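Local coordinates for hypothetical protein PA3352 (Pseudomonas aeruginosa, PDB 2FUP), which probably serves in flagellum synthesis as an FlgN-family protein, a family known for chaperoning hook-filament junction proteins before their export, at residues L9-E14 / E56-A61; G17-L22 / G99-R104; E64-R67 / S72-R75; R80-R85 / A89-R94; D27-A32 / P39-L44. All coordinates share one frame; numbering follows the deposited sequence. Where two conformers were deposited one is given.

Contact 1: L9-E14 / E56-A61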
# COMPACT_ATOMS: atom_id res chain seq x y z
N LEU A 9 -10.51 -8.77 3.90
CA LEU A 9 -9.53 -8.77 4.95
C LEU A 9 -8.21 -9.35 4.48
O LEU A 9 -7.15 -8.84 4.84
CB LEU A 9 -10.07 -9.49 6.18
CG LEU A 9 -9.18 -9.44 7.44
CD1 LEU A 9 -8.93 -8.03 7.94
CD2 LEU A 9 -9.91 -10.25 8.55
N ASP A 10 -8.25 -10.35 3.61
CA ASP A 10 -7.01 -10.95 3.07
C ASP A 10 -6.29 -9.92 2.24
O ASP A 10 -5.06 -9.82 2.31
CB ASP A 10 -7.34 -12.17 2.24
CG ASP A 10 -6.13 -12.91 1.81
OD1 ASP A 10 -5.41 -13.44 2.65
OD2 ASP A 10 -5.96 -13.07 0.58
N LEU A 11 -7.03 -9.14 1.46
CA LEU A 11 -6.36 -8.10 0.65
C LEU A 11 -5.69 -7.06 1.50
O LEU A 11 -4.59 -6.60 1.20
CB LEU A 11 -7.39 -7.45 -0.27
CG LEU A 11 -7.91 -8.33 -1.40
CD1 LEU A 11 -9.17 -7.78 -2.01
CD2 LEU A 11 -6.91 -8.55 -2.46
N PHE A 12 -6.33 -6.65 2.57
CA PHE A 12 -5.69 -5.72 3.47
C PHE A 12 -4.46 -6.35 4.09
O PHE A 12 -3.44 -5.67 4.21
CB PHE A 12 -6.63 -5.28 4.60
CG PHE A 12 -7.55 -4.17 4.21
CD1 PHE A 12 -7.09 -2.93 3.83
CD2 PHE A 12 -8.93 -4.34 4.25
CE1 PHE A 12 -7.94 -1.91 3.48
CE2 PHE A 12 -9.81 -3.28 3.87
CZ PHE A 12 -9.30 -2.05 3.49
N ALA A 13 -4.55 -7.59 4.56
CA ALA A 13 -3.39 -8.26 5.19
C ALA A 13 -2.23 -8.34 4.20
O ALA A 13 -1.10 -8.05 4.54
CB ALA A 13 -3.77 -9.68 5.68
N GLU A 14 -2.51 -8.75 2.98
CA GLU A 14 -1.46 -8.83 1.98
C GLU A 14 -0.83 -7.47 1.72
O GLU A 14 0.39 -7.32 1.66
CB GLU A 14 -2.03 -9.33 0.65
CG GLU A 14 -2.44 -10.78 0.66
CD GLU A 14 -3.00 -11.31 -0.67
OE1 GLU A 14 -2.93 -10.55 -1.70
OE2 GLU A 14 -3.49 -12.49 -0.67
N GLU A 56 -1.01 -2.03 -6.47
CA GLU A 56 -1.93 -1.46 -7.47
C GLU A 56 -3.12 -2.42 -7.71
O GLU A 56 -4.28 -2.00 -7.66
CB GLU A 56 -1.16 -1.22 -8.78
CG GLU A 56 -1.98 -0.95 -10.05
CD GLU A 56 -1.28 -1.45 -11.41
OE1 GLU A 56 -0.67 -2.57 -11.47
OE2 GLU A 56 -1.39 -0.72 -12.43
N ARG A 57 -2.78 -3.65 -7.98
CA ARG A 57 -3.81 -4.69 -8.23
C ARG A 57 -4.70 -4.86 -7.00
O ARG A 57 -5.96 -4.90 -7.06
CB ARG A 57 -3.20 -6.01 -8.67
CG ARG A 57 -2.80 -6.03 -10.12
CD ARG A 57 -2.43 -7.42 -10.62
NE ARG A 57 -2.12 -7.32 -12.04
CZ ARG A 57 -1.99 -8.35 -12.86
NH1 ARG A 57 -2.09 -9.59 -12.40
NH2 ARG A 57 -1.73 -8.11 -14.13
N ASN A 58 -4.10 -4.91 -5.82
CA ASN A 58 -4.89 -5.17 -4.66
C ASN A 58 -5.73 -3.93 -4.34
O ASN A 58 -6.87 -4.09 -3.85
CB ASN A 58 -3.99 -5.64 -3.50
CG ASN A 58 -3.55 -7.15 -3.63
OD1 ASN A 58 -4.00 -7.91 -4.48
ND2 ASN A 58 -2.60 -7.55 -2.80
N GLY A 59 -5.24 -2.70 -4.61
CA GLY A 59 -6.11 -1.58 -4.44
C GLY A 59 -7.34 -1.62 -5.30
O GLY A 59 -8.43 -1.20 -4.89
N ARG A 60 -7.12 -2.03 -6.54
CA ARG A 60 -8.24 -2.16 -7.49
C ARG A 60 -9.21 -3.23 -7.02
O ARG A 60 -10.42 -3.10 -7.27
CB ARG A 60 -7.83 -2.40 -8.92
CG ARG A 60 -7.20 -1.12 -9.55
CD ARG A 60 -6.99 -1.34 -11.01
NE ARG A 60 -6.88 -0.09 -11.75
CZ ARG A 60 -6.25 0.02 -12.92
NH1 ARG A 60 -5.56 -1.00 -13.41
NH2 ARG A 60 -6.23 1.19 -13.57
N ALA A 61 -8.70 -4.28 -6.40
CA ALA A 61 -9.56 -5.37 -5.88
C ALA A 61 -10.40 -4.85 -4.75
O ALA A 61 -11.62 -5.07 -4.70
CB ALA A 61 -8.72 -6.52 -5.47
O HOH W 1 -0.74 -9.72 -2.74
O HOH W 2 -4.17 -10.67 -4.01

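Contact 2: G17-L22 / G99-R104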
# COMPACT_ATOMS: atom_id res chain seq x y z
N GLY A 17 1.57 -6.21 4.42
CA GLY A 17 2.88 -6.89 4.26
C GLY A 17 3.64 -6.21 3.14
O GLY A 17 4.83 -5.96 3.28
N HIS A 18 2.98 -6.00 2.00
CA HIS A 18 3.71 -5.40 0.87
C HIS A 18 4.13 -3.95 1.16
O HIS A 18 5.21 -3.54 0.74
CB HIS A 18 2.93 -5.51 -0.42
CG HIS A 18 2.57 -6.90 -0.79
ND1 HIS A 18 3.43 -7.96 -0.61
CD2 HIS A 18 1.45 -7.40 -1.36
CE1 HIS A 18 2.84 -9.07 -1.08
NE2 HIS A 18 1.63 -8.75 -1.49
N ALA A 19 3.28 -3.17 1.84
CA ALA A 19 3.62 -1.81 2.17
C ALA A 19 4.77 -1.76 3.17
O ALA A 19 5.63 -0.92 3.07
CB ALA A 19 2.42 -1.07 2.70
N ASN A 20 4.77 -2.65 4.15
CA ASN A 20 5.94 -2.73 5.04
C ASN A 20 7.22 -3.06 4.25
O ASN A 20 8.26 -2.44 4.49
CB ASN A 20 5.71 -3.79 6.10
CG ASN A 20 4.99 -3.26 7.30
OD1 ASN A 20 5.40 -2.25 7.88
ND2 ASN A 20 3.95 -3.98 7.74
N GLN A 21 7.14 -4.02 3.33
CA GLN A 21 8.31 -4.37 2.58
C GLN A 21 8.75 -3.17 1.73
O GLN A 21 9.95 -2.90 1.58
CB GLN A 21 8.13 -5.66 1.80
CG GLN A 21 8.13 -6.84 2.77
CD GLN A 21 8.44 -8.14 2.09
OE1 GLN A 21 8.01 -8.35 0.97
NE2 GLN A 21 9.20 -9.02 2.75
N LEU A 22 7.79 -2.48 1.11
CA LEU A 22 8.12 -1.29 0.29
C LEU A 22 8.84 -0.22 1.12
O LEU A 22 9.87 0.31 0.74
CB LEU A 22 6.84 -0.75 -0.38
CG LEU A 22 7.07 0.41 -1.32
CD1 LEU A 22 7.99 0.08 -2.45
CD2 LEU A 22 5.72 0.91 -1.88
N GLY A 99 -3.45 2.76 5.46
CA GLY A 99 -3.38 4.15 5.09
C GLY A 99 -2.16 4.83 5.67
O GLY A 99 -1.46 5.61 5.00
N GLU A 100 -1.79 4.53 6.94
CA GLU A 100 -0.61 5.12 7.52
C GLU A 100 0.65 4.65 6.78
O GLU A 100 1.51 5.47 6.48
CB GLU A 100 -0.50 4.67 8.97
CG GLU A 100 0.67 5.22 9.70
CD GLU A 100 0.74 4.67 11.11
OE1 GLU A 100 -0.09 5.02 11.94
OE2 GLU A 100 1.68 3.91 11.40
N LEU A 101 0.71 3.36 6.49
CA LEU A 101 1.93 2.82 5.84
C LEU A 101 2.09 3.40 4.44
O LEU A 101 3.20 3.69 4.04
CB LEU A 101 1.85 1.31 5.75
CG LEU A 101 2.09 0.52 7.04
CD1 LEU A 101 1.72 -0.94 6.93
CD2 LEU A 101 3.61 0.60 7.43
N LEU A 102 1.00 3.55 3.70
CA LEU A 102 1.12 4.11 2.34
C LEU A 102 1.59 5.55 2.40
O LEU A 102 2.40 6.03 1.58
CB LEU A 102 -0.18 3.98 1.55
CG LEU A 102 -0.62 2.58 1.24
CD1 LEU A 102 -2.02 2.52 0.56
CD2 LEU A 102 0.44 1.84 0.39
N GLU A 103 1.13 6.30 3.40
CA GLU A 103 1.56 7.66 3.53
C GLU A 103 3.06 7.69 3.91
O GLU A 103 3.85 8.53 3.40
CB GLU A 103 0.68 8.38 4.60
CG GLU A 103 1.19 9.77 5.01
CD GLU A 103 0.25 10.44 6.05
OE1 GLU A 103 -0.73 11.06 5.62
OE2 GLU A 103 0.52 10.37 7.28
N ARG A 104 3.50 6.81 4.82
CA ARG A 104 4.89 6.73 5.17
C ARG A 104 5.75 6.41 3.94
O ARG A 104 6.82 7.01 3.76
CB ARG A 104 5.09 5.65 6.24
CG ARG A 104 4.56 6.03 7.61
CD ARG A 104 4.61 4.88 8.60
NE ARG A 104 5.97 4.63 9.09
CZ ARG A 104 6.37 3.52 9.74
NH1 ARG A 104 5.53 2.50 9.96
NH2 ARG A 104 7.64 3.43 10.16

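Contact 3: E64-R67 / S72-R75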
# COMPACT_ATOMS: atom_id res chain seq x y z
N GLU A 64 -13.10 -2.59 -6.02
CA GLU A 64 -14.17 -3.31 -6.68
C GLU A 64 -15.12 -3.97 -5.69
O GLU A 64 -16.34 -3.96 -5.87
CB GLU A 64 -13.61 -4.32 -7.68
CG GLU A 64 -14.65 -5.10 -8.52
CD GLU A 64 -15.57 -4.25 -9.40
OE1 GLU A 64 -15.12 -3.14 -9.78
OE2 GLU A 64 -16.72 -4.72 -9.76
N ILE A 65 -14.58 -4.51 -4.59
CA ILE A 65 -15.41 -5.11 -3.59
C ILE A 65 -16.33 -4.04 -3.02
O ILE A 65 -17.55 -4.27 -2.81
CB ILE A 65 -14.53 -5.82 -2.53
CG1 ILE A 65 -13.88 -7.04 -3.16
CG2 ILE A 65 -15.34 -6.13 -1.31
CD1 ILE A 65 -12.84 -7.69 -2.31
N LEU A 66 -15.78 -2.89 -2.63
CA LEU A 66 -16.62 -1.86 -2.04
C LEU A 66 -17.64 -1.30 -3.03
O LEU A 66 -18.81 -1.09 -2.68
CB LEU A 66 -15.77 -0.73 -1.43
CG LEU A 66 -14.80 -1.13 -0.31
CD1 LEU A 66 -13.94 0.07 0.11
CD2 LEU A 66 -15.57 -1.69 0.83
N ARG A 67 -17.22 -1.10 -4.28
CA ARG A 67 -18.14 -0.59 -5.28
C ARG A 67 -19.33 -1.53 -5.51
O ARG A 67 -20.48 -1.07 -5.59
CB ARG A 67 -17.35 -0.41 -6.57
CG ARG A 67 -17.97 0.07 -7.85
CD ARG A 67 -16.85 -0.00 -8.94
NE ARG A 67 -15.78 0.98 -8.74
CZ ARG A 67 -14.50 0.74 -8.86
NH1 ARG A 67 -14.06 -0.48 -9.14
NH2 ARG A 67 -13.60 1.70 -8.68
N SER A 72 -19.19 3.88 -0.55
CA SER A 72 -18.20 4.81 -1.03
C SER A 72 -16.79 4.28 -0.82
O SER A 72 -16.55 3.46 0.05
CB SER A 72 -18.34 6.17 -0.31
OG SER A 72 -18.40 6.01 1.12
N LEU A 73 -15.84 4.75 -1.64
CA LEU A 73 -14.48 4.20 -1.66
C LEU A 73 -13.64 5.04 -0.73
O LEU A 73 -12.80 5.83 -1.14
CB LEU A 73 -13.89 4.23 -3.09
CG LEU A 73 -14.64 3.37 -4.12
CD1 LEU A 73 -13.87 3.16 -5.43
CD2 LEU A 73 -15.03 2.06 -3.57
N ASP A 74 -13.99 4.94 0.55
CA ASP A 74 -13.36 5.75 1.58
C ASP A 74 -13.68 5.07 2.93
O ASP A 74 -14.31 4.03 2.98
CB ASP A 74 -13.86 7.21 1.52
CG ASP A 74 -15.34 7.35 1.64
OD1 ASP A 74 -16.03 6.46 2.13
OD2 ASP A 74 -15.88 8.41 1.16
N ARG A 75 -13.21 5.67 4.03
CA ARG A 75 -13.34 5.03 5.32
C ARG A 75 -14.82 4.92 5.76
O ARG A 75 -15.21 3.94 6.37
CB ARG A 75 -12.49 5.75 6.37
CG ARG A 75 -12.27 4.86 7.54
CD ARG A 75 -11.62 5.59 8.74
NE ARG A 75 -11.32 4.67 9.87
CZ ARG A 75 -12.18 4.26 10.78
NH1 ARG A 75 -13.41 4.75 10.84
NH2 ARG A 75 -11.77 3.34 11.68

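Contact 4: R80-R85 / A89-R94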
# COMPACT_ATOMS: atom_id res chain seq x y z
N ARG A 80 -19.31 1.22 6.66
CA ARG A 80 -20.63 0.69 6.32
C ARG A 80 -20.59 -0.79 5.94
O ARG A 80 -21.40 -1.60 6.35
CB ARG A 80 -21.28 1.50 5.20
CG ARG A 80 -22.66 0.96 4.77
CD ARG A 80 -23.70 1.08 5.87
NE ARG A 80 -24.78 0.12 5.70
CZ ARG A 80 -24.84 -1.09 6.27
NH1 ARG A 80 -23.89 -1.52 7.09
NH2 ARG A 80 -25.89 -1.87 6.03
N TYR A 81 -19.61 -1.12 5.11
CA TYR A 81 -19.39 -2.51 4.76
C TYR A 81 -19.16 -3.38 6.00
O TYR A 81 -19.65 -4.51 6.07
CB TYR A 81 -18.18 -2.60 3.83
CG TYR A 81 -17.86 -3.96 3.29
CD1 TYR A 81 -18.42 -4.40 2.13
CD2 TYR A 81 -16.96 -4.78 3.94
CE1 TYR A 81 -18.10 -5.65 1.62
CE2 TYR A 81 -16.63 -6.02 3.47
CZ TYR A 81 -17.20 -6.45 2.30
OH TYR A 81 -16.88 -7.70 1.76
N ALA A 82 -18.37 -2.87 6.91
CA ALA A 82 -17.93 -3.59 8.09
C ALA A 82 -18.99 -3.75 9.19
O ALA A 82 -18.83 -4.59 10.09
CB ALA A 82 -16.75 -2.83 8.67
N ARG A 83 -19.97 -2.87 9.16
CA ARG A 83 -20.84 -2.63 10.31
C ARG A 83 -21.41 -3.91 10.91
O ARG A 83 -21.40 -4.04 12.15
CB ARG A 83 -21.97 -1.66 9.88
CG ARG A 83 -23.04 -1.33 10.93
CD ARG A 83 -24.29 -0.70 10.23
NE ARG A 83 -23.95 0.53 9.51
N GLU A 84 -21.95 -4.79 10.09
CA GLU A 84 -22.56 -6.02 10.61
C GLU A 84 -21.67 -7.26 10.46
O GLU A 84 -22.16 -8.41 10.58
CB GLU A 84 -23.89 -6.24 9.92
CG GLU A 84 -24.87 -5.09 10.11
CD GLU A 84 -25.43 -5.02 11.52
N ARG A 85 -20.38 -7.07 10.16
CA ARG A 85 -19.50 -8.21 9.94
C ARG A 85 -18.69 -8.51 11.19
O ARG A 85 -18.19 -7.59 11.87
CB ARG A 85 -18.49 -7.90 8.83
CG ARG A 85 -19.09 -7.60 7.47
CD ARG A 85 -18.02 -7.28 6.46
NE ARG A 85 -17.11 -8.42 6.30
CZ ARG A 85 -17.24 -9.41 5.43
NH1 ARG A 85 -18.20 -9.42 4.51
NH2 ARG A 85 -16.39 -10.41 5.51
N ALA A 89 -14.27 -4.98 12.77
CA ALA A 89 -13.31 -4.16 13.52
C ALA A 89 -11.90 -4.37 12.98
O ALA A 89 -11.10 -3.43 12.86
CB ALA A 89 -13.36 -4.47 14.99
N GLU A 90 -11.58 -5.62 12.60
CA GLU A 90 -10.31 -5.88 12.01
C GLU A 90 -10.21 -5.21 10.65
O GLU A 90 -9.12 -4.71 10.31
CB GLU A 90 -10.10 -7.40 11.79
CG GLU A 90 -9.59 -8.07 12.96
CD GLU A 90 -8.18 -7.68 13.20
OE1 GLU A 90 -7.36 -7.54 12.26
OE2 GLU A 90 -7.90 -7.48 14.33
N LEU A 91 -11.25 -5.24 9.80
CA LEU A 91 -11.20 -4.50 8.54
C LEU A 91 -10.79 -3.04 8.74
O LEU A 91 -9.96 -2.50 8.01
CB LEU A 91 -12.53 -4.58 7.76
CG LEU A 91 -12.97 -5.90 7.14
CD1 LEU A 91 -14.35 -5.87 6.64
CD2 LEU A 91 -12.02 -6.25 6.02
N LEU A 92 -11.50 -2.41 9.66
CA LEU A 92 -11.25 -0.97 9.91
C LEU A 92 -9.81 -0.75 10.43
O LEU A 92 -9.12 0.17 9.96
CB LEU A 92 -12.32 -0.37 10.84
CG LEU A 92 -13.63 -0.12 10.11
CD1 LEU A 92 -14.60 0.13 11.26
CD2 LEU A 92 -13.58 1.02 9.16
N ALA A 93 -9.35 -1.54 11.39
CA ALA A 93 -8.04 -1.40 11.96
C ALA A 93 -6.98 -1.58 10.86
O ALA A 93 -5.97 -0.86 10.77
CB ALA A 93 -7.83 -2.41 13.03
N ARG A 94 -7.15 -2.63 10.04
CA ARG A 94 -6.18 -2.87 8.96
C ARG A 94 -6.24 -1.78 7.89
O ARG A 94 -5.21 -1.38 7.37
CB ARG A 94 -6.39 -4.29 8.36
CG ARG A 94 -6.23 -5.40 9.35
CD ARG A 94 -4.81 -5.65 9.88
NE ARG A 94 -4.33 -4.64 10.77
CZ ARG A 94 -4.53 -4.52 12.08
NH1 ARG A 94 -5.33 -5.31 12.77
NH2 ARG A 94 -3.95 -3.52 12.71
O HOH W 3 -16.29 -6.52 14.32

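Contact 5: D27-A32 / P39-L44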
# COMPACT_ATOMS: atom_id res chain seq x y z
N ASP A 27 13.75 2.76 2.59
CA ASP A 27 14.75 3.12 3.58
C ASP A 27 16.12 2.55 3.16
O ASP A 27 17.19 3.18 3.35
CB ASP A 27 14.40 2.49 4.92
CG ASP A 27 15.42 2.83 6.01
OD1 ASP A 27 15.56 4.04 6.25
OD2 ASP A 27 16.00 1.90 6.64
N GLU A 28 16.13 1.33 2.60
CA GLU A 28 17.37 0.72 2.16
C GLU A 28 17.98 1.62 1.04
O GLU A 28 19.20 1.83 0.93
CB GLU A 28 17.10 -0.71 1.70
CG GLU A 28 18.34 -1.43 1.31
CD GLU A 28 18.17 -2.95 1.19
OE1 GLU A 28 17.07 -3.42 1.60
OE2 GLU A 28 19.06 -3.65 0.64
N GLU A 29 17.10 2.08 0.14
CA GLU A 29 17.54 2.98 -0.90
C GLU A 29 18.10 4.34 -0.37
O GLU A 29 19.10 4.82 -0.85
CB GLU A 29 16.37 3.19 -1.88
CG GLU A 29 16.64 4.13 -3.02
CD GLU A 29 15.36 4.33 -3.83
OE1 GLU A 29 15.01 3.43 -4.63
OE2 GLU A 29 14.68 5.34 -3.60
N PHE A 30 17.46 4.90 0.63
CA PHE A 30 17.98 6.08 1.33
C PHE A 30 19.39 5.82 1.82
O PHE A 30 20.32 6.64 1.61
CB PHE A 30 17.03 6.43 2.48
CG PHE A 30 17.49 7.54 3.30
CD1 PHE A 30 17.62 8.78 2.76
CD2 PHE A 30 17.74 7.32 4.65
CE1 PHE A 30 18.05 9.85 3.56
CE2 PHE A 30 18.20 8.36 5.45
CZ PHE A 30 18.35 9.61 4.92
N GLN A 31 19.60 4.66 2.44
CA GLN A 31 20.94 4.35 2.94
C GLN A 31 21.97 4.27 1.82
O GLN A 31 23.11 4.72 1.88
CB GLN A 31 20.93 3.05 3.72
CG GLN A 31 20.12 3.16 4.98
CD GLN A 31 20.03 1.85 5.73
OE1 GLN A 31 21.02 1.12 5.93
NE2 GLN A 31 18.82 1.52 6.13
N ALA A 32 21.56 3.59 0.75
CA ALA A 32 22.41 3.50 -0.41
C ALA A 32 22.76 4.86 -0.98
O ALA A 32 23.89 5.07 -1.38
CB ALA A 32 21.72 2.69 -1.51
N PRO A 39 25.53 0.77 -7.65
CA PRO A 39 25.00 -0.47 -8.27
C PRO A 39 23.75 -1.06 -7.65
O PRO A 39 22.91 -1.62 -8.35
CB PRO A 39 26.16 -1.46 -8.16
CG PRO A 39 27.37 -0.60 -8.10
CD PRO A 39 26.95 0.62 -7.28
N VAL A 40 23.57 -0.86 -6.34
CA VAL A 40 22.44 -1.43 -5.66
C VAL A 40 21.14 -0.74 -5.99
O VAL A 40 20.08 -1.28 -5.82
CB VAL A 40 22.66 -1.45 -4.13
CG1 VAL A 40 22.60 -0.07 -3.49
CG2 VAL A 40 21.78 -2.44 -3.48
N LEU A 41 21.27 0.51 -6.45
CA LEU A 41 20.02 1.26 -6.69
C LEU A 41 19.15 0.60 -7.75
O LEU A 41 17.92 0.53 -7.57
CB LEU A 41 20.33 2.67 -7.08
CG LEU A 41 21.04 3.47 -6.00
CD1 LEU A 41 21.43 4.80 -6.67
CD2 LEU A 41 20.31 3.70 -4.73
N GLN A 42 19.77 0.09 -8.82
CA GLN A 42 18.99 -0.65 -9.83
C GLN A 42 18.31 -1.88 -9.28
O GLN A 42 17.18 -2.21 -9.64
CB GLN A 42 19.87 -1.05 -11.02
CG GLN A 42 19.16 -1.88 -12.11
CD GLN A 42 20.08 -2.15 -13.29
OE1 GLN A 42 21.31 -2.07 -13.18
NE2 GLN A 42 19.48 -2.47 -14.43
N GLN A 43 19.01 -2.58 -8.38
CA GLN A 43 18.47 -3.81 -7.80
C GLN A 43 17.31 -3.54 -6.86
O GLN A 43 16.34 -4.28 -6.78
CB GLN A 43 19.60 -4.59 -7.10
CG GLN A 43 20.70 -5.03 -8.01
CD GLN A 43 20.24 -5.54 -9.36
OE1 GLN A 43 19.35 -6.40 -9.45
NE2 GLN A 43 20.83 -5.01 -10.42
N LEU A 44 17.41 -2.43 -6.12
CA LEU A 44 16.32 -2.01 -5.25
C LEU A 44 15.08 -1.60 -6.04
O LEU A 44 13.95 -1.91 -5.65
CB LEU A 44 16.76 -0.87 -4.32
CG LEU A 44 17.82 -1.32 -3.28
CD1 LEU A 44 18.35 -0.15 -2.55
CD2 LEU A 44 17.24 -2.31 -2.33
O HOH W 4 17.10 2.83 -6.58

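Contact 1: L9-E14 / E56-A61
Leu11 meets Asn58 and Ala61 where helices 7-34 and 39-68, the two arms of a long antiparallel helical hairpin, run side by side; the local axes are 9.9 Å apart and their directions differ by 154°. The tight part is apolar and belongs to the forked end of Leu11. With CG beside the backbone N (chi1 -70°), the fork reaches across the groove and divides its work: CD1 rests 3.7 Å from Ala61 CB, while CD2 lies 3.6 Å from Asn58 OD1, a van der Waals contact against the amide. Arg62 and Ile65, further along helix 39-68, also touch this leucine.

One helical turn on, the contact turns polar and watery. Glu14 and Asn58 cross at about a right angle, and the direct bond from Asn58 ND2 to Glu14 OE1, 3.2 Å long, is weak, its N-H...O angle only 130°. Asn58 ND2 has a stronger partner in Asp15 OD2, consistent with the poor angle to Glu14. Two waters supplement the direct bond. One accepts from Asn58 ND2 and donates to Glu14 OE1; the other donates both to Asn58 OD1, at 2.8 Å, and to Glu14 OE1, at 2.6 Å.

Contact 2: G17-L22 / G99-R104
Ala19 and Leu101 mark the closest backbone approach, CA to CA 6.1 Å, of two helical segments that run nearly parallel, their axes 9.3 Å apart and crossing at 25°. The small side chain of Ala19 is consistent with this spacing: Ala19 CB faces the root of the opposing side chain, 3.9 Å from Leu101 CB, and also lies 4.2 Å from Leu102 CD2. From a CB directed at helix 7-34, Leu101 CG stands beside its own backbone N (chi1 -75°) and carries the fork to the amide of Asn20. There the two methyls lie against the amide group, Leu101 CD2 being 3.4 Å from Asn20 OD1 and CD1 3.9 Å from Asn20 ND2. The segments meet by packing alone, within an elongated helical bundle in which helices 7-34 and 88-114 point the same way and helix 39-68 returns against the first of them. Leu22 reaches Lys48 of that returning helix and also Cys105 of helix 88-114. Leu102 turns its outer part to Leu127 and Leu130 of the C-terminal helix 121-130; its side chain is also about 4 Å from a bound (4S)-2-methyl-2,4-pentanediol, probably a crystallisation additive.

Contact 3: E64-R67 / S72-R75
Leu73 reaches back from the loop after helix 39-68 to lie on Leu66 and Arg67 near the C-terminal end of that helix. Its CB and CG serve as a stalk, and the two methyls do the touching. Leu73 CD2 packs 3.6 Å from Leu66 CB and 3.9 Å from the backbone N of Arg67, so it settles on the helix surface itself. CD1, the other branch, stops 3.6 Å from Arg67 NH2, meeting the guanidinium obliquely. That group is brought round by a bend at chi3 (-69°) and held by a salt bridge one helical turn back: Arg67 NH1 donates to Glu64 OE1 at 2.9 Å, with the oxygen in the guanidinium plane and approached on the anti side of the carboxylate, tilted 25° out of the carboxylate plane.

The backbone at Leu73 is the centre of an inverse gamma turn, closed by a weak bond from Asp74 N to Ser72 O. Ser72 OG donates to Asp74 OD1 at 2.6 Å; Asp74 is at the N-cap of helix 75-82, and its OD1 also accepts from Gly77 N. The contact thus joins helix 39-68 to the start of helix 75-82, with Leu66 against Tyr81, Ile65 reaching helix 7-34, and Arg75 paired with Asp96 of helix 88-114.

Contact 4: R80-R85 / A89-R94
Leu91 pushes its CD1 methyl into the angle between Tyr81 and Arg85, at the helix-turn-helix junction that links helix 75-82 to helix 88-114. A type I beta turn from Ala82 to Arg85, closed by Arg85 N to Ala82 O, begins the connection. The tyrosine presents its edge, not its face: with CG anti to the backbone N (chi1 -176°), the ring edge is brought to Leu91 CD1, which lies in the ring plane, 3.9 Å from Tyr81 CE2. Arg85 comes to the same methyl from another direction, Arg85 NE lying 3.8 Å from Leu91 CD1 and the guanidinium turned obliquely to it. A bend at chi3 (61°) brings the NE region close to the leucine, while the charge is met elsewhere, by a salt bridge from Arg85 NE to Asp87 OD1.

Ala82 packs at the junction more loosely: its CB is 4.4 Å from both Leu91 CD1 and Leu92 CG. Helix 7-34 adds Leu8, which touches Tyr81 as well as Leu91, so the junction is packed onto the first long helix. Within helix 88-114, Glu90 and Arg94 form a salt bridge one turn apart; Arg94 also touches Ile16 of helix 7-34, and its NH2 is salt-bridged to Glu97 OE1. Arg94 NH1 donates to Glu90 OE1 at 3.1 Å, on the syn side but 30° out of the carboxylate plane, the oxygen lying near the guanidinium plane, while Ala93 CB sits 3.6 Å above that guanidinium plane, offset toward its rim.

Contact 5: D27-A32 / P39-L44
Ala32 faces Val40 and Leu41 near the closed end of the antiparallel helical hairpin formed by helices 7-34 and 39-68, whose local axes lie 9.7 Å apart at 166°. Val40 holds CG1 between its backbone N and carbonyl carbon (chi1 72°), and this rotamer sends that methyl straight to the small partner, 3.5 Å from Ala32 CB. Leu41 CD2 lies 3.7 Å from Ala32 CB and also borders Glu29 CG, its side chain crossing that of the glutamate at about a right angle.

Leu44 splits its two branches. CD1 drops onto the helix backbone, 3.6 Å from Glu29 CA, and CD2 lies 3.7 Å from Glu28 CD, against a chain that is stretched out with CG anti to N (chi1 -177°). The extended Glu28 crosses Leu44 obliquely, its CG and its carboxylate both meeting CD2. Glu29, also extended, instead carries its carboxylate into a polar cluster, with Asn112 ND2 bonded to OE2 and Lys48 NZ paired with OE1. One water also bridges Glu29 to the backbone of helix 39-68, donating to Glu29 OE1 at 2.9 Å and to Leu41 O at 2.6 Å.

How the contacts relate
Contacts 1 and 5 fasten the same pair, helices 7-34 and 39-68, at places whose centres are about 26 Å apart on opposite sides of the chain's centre; both add water bridges to an apolar strip. Contact 2, its centre about 5 Å from the centre of the chain, is the most deeply buried and joins the first helix to helix 88-114 by packing alone. Contacts 3 and 4 are short-range closures around helix 75-82 at one end of the bundle, with leucine packing across and salt bridges within the segments beside it. They meet through Tyr81 on Ile65 and Leu66. Contact 1 touches both, through Leu11 on Ile65 and Leu9 and Phe12 on Leu91, whereas contact 5 touches none of the others.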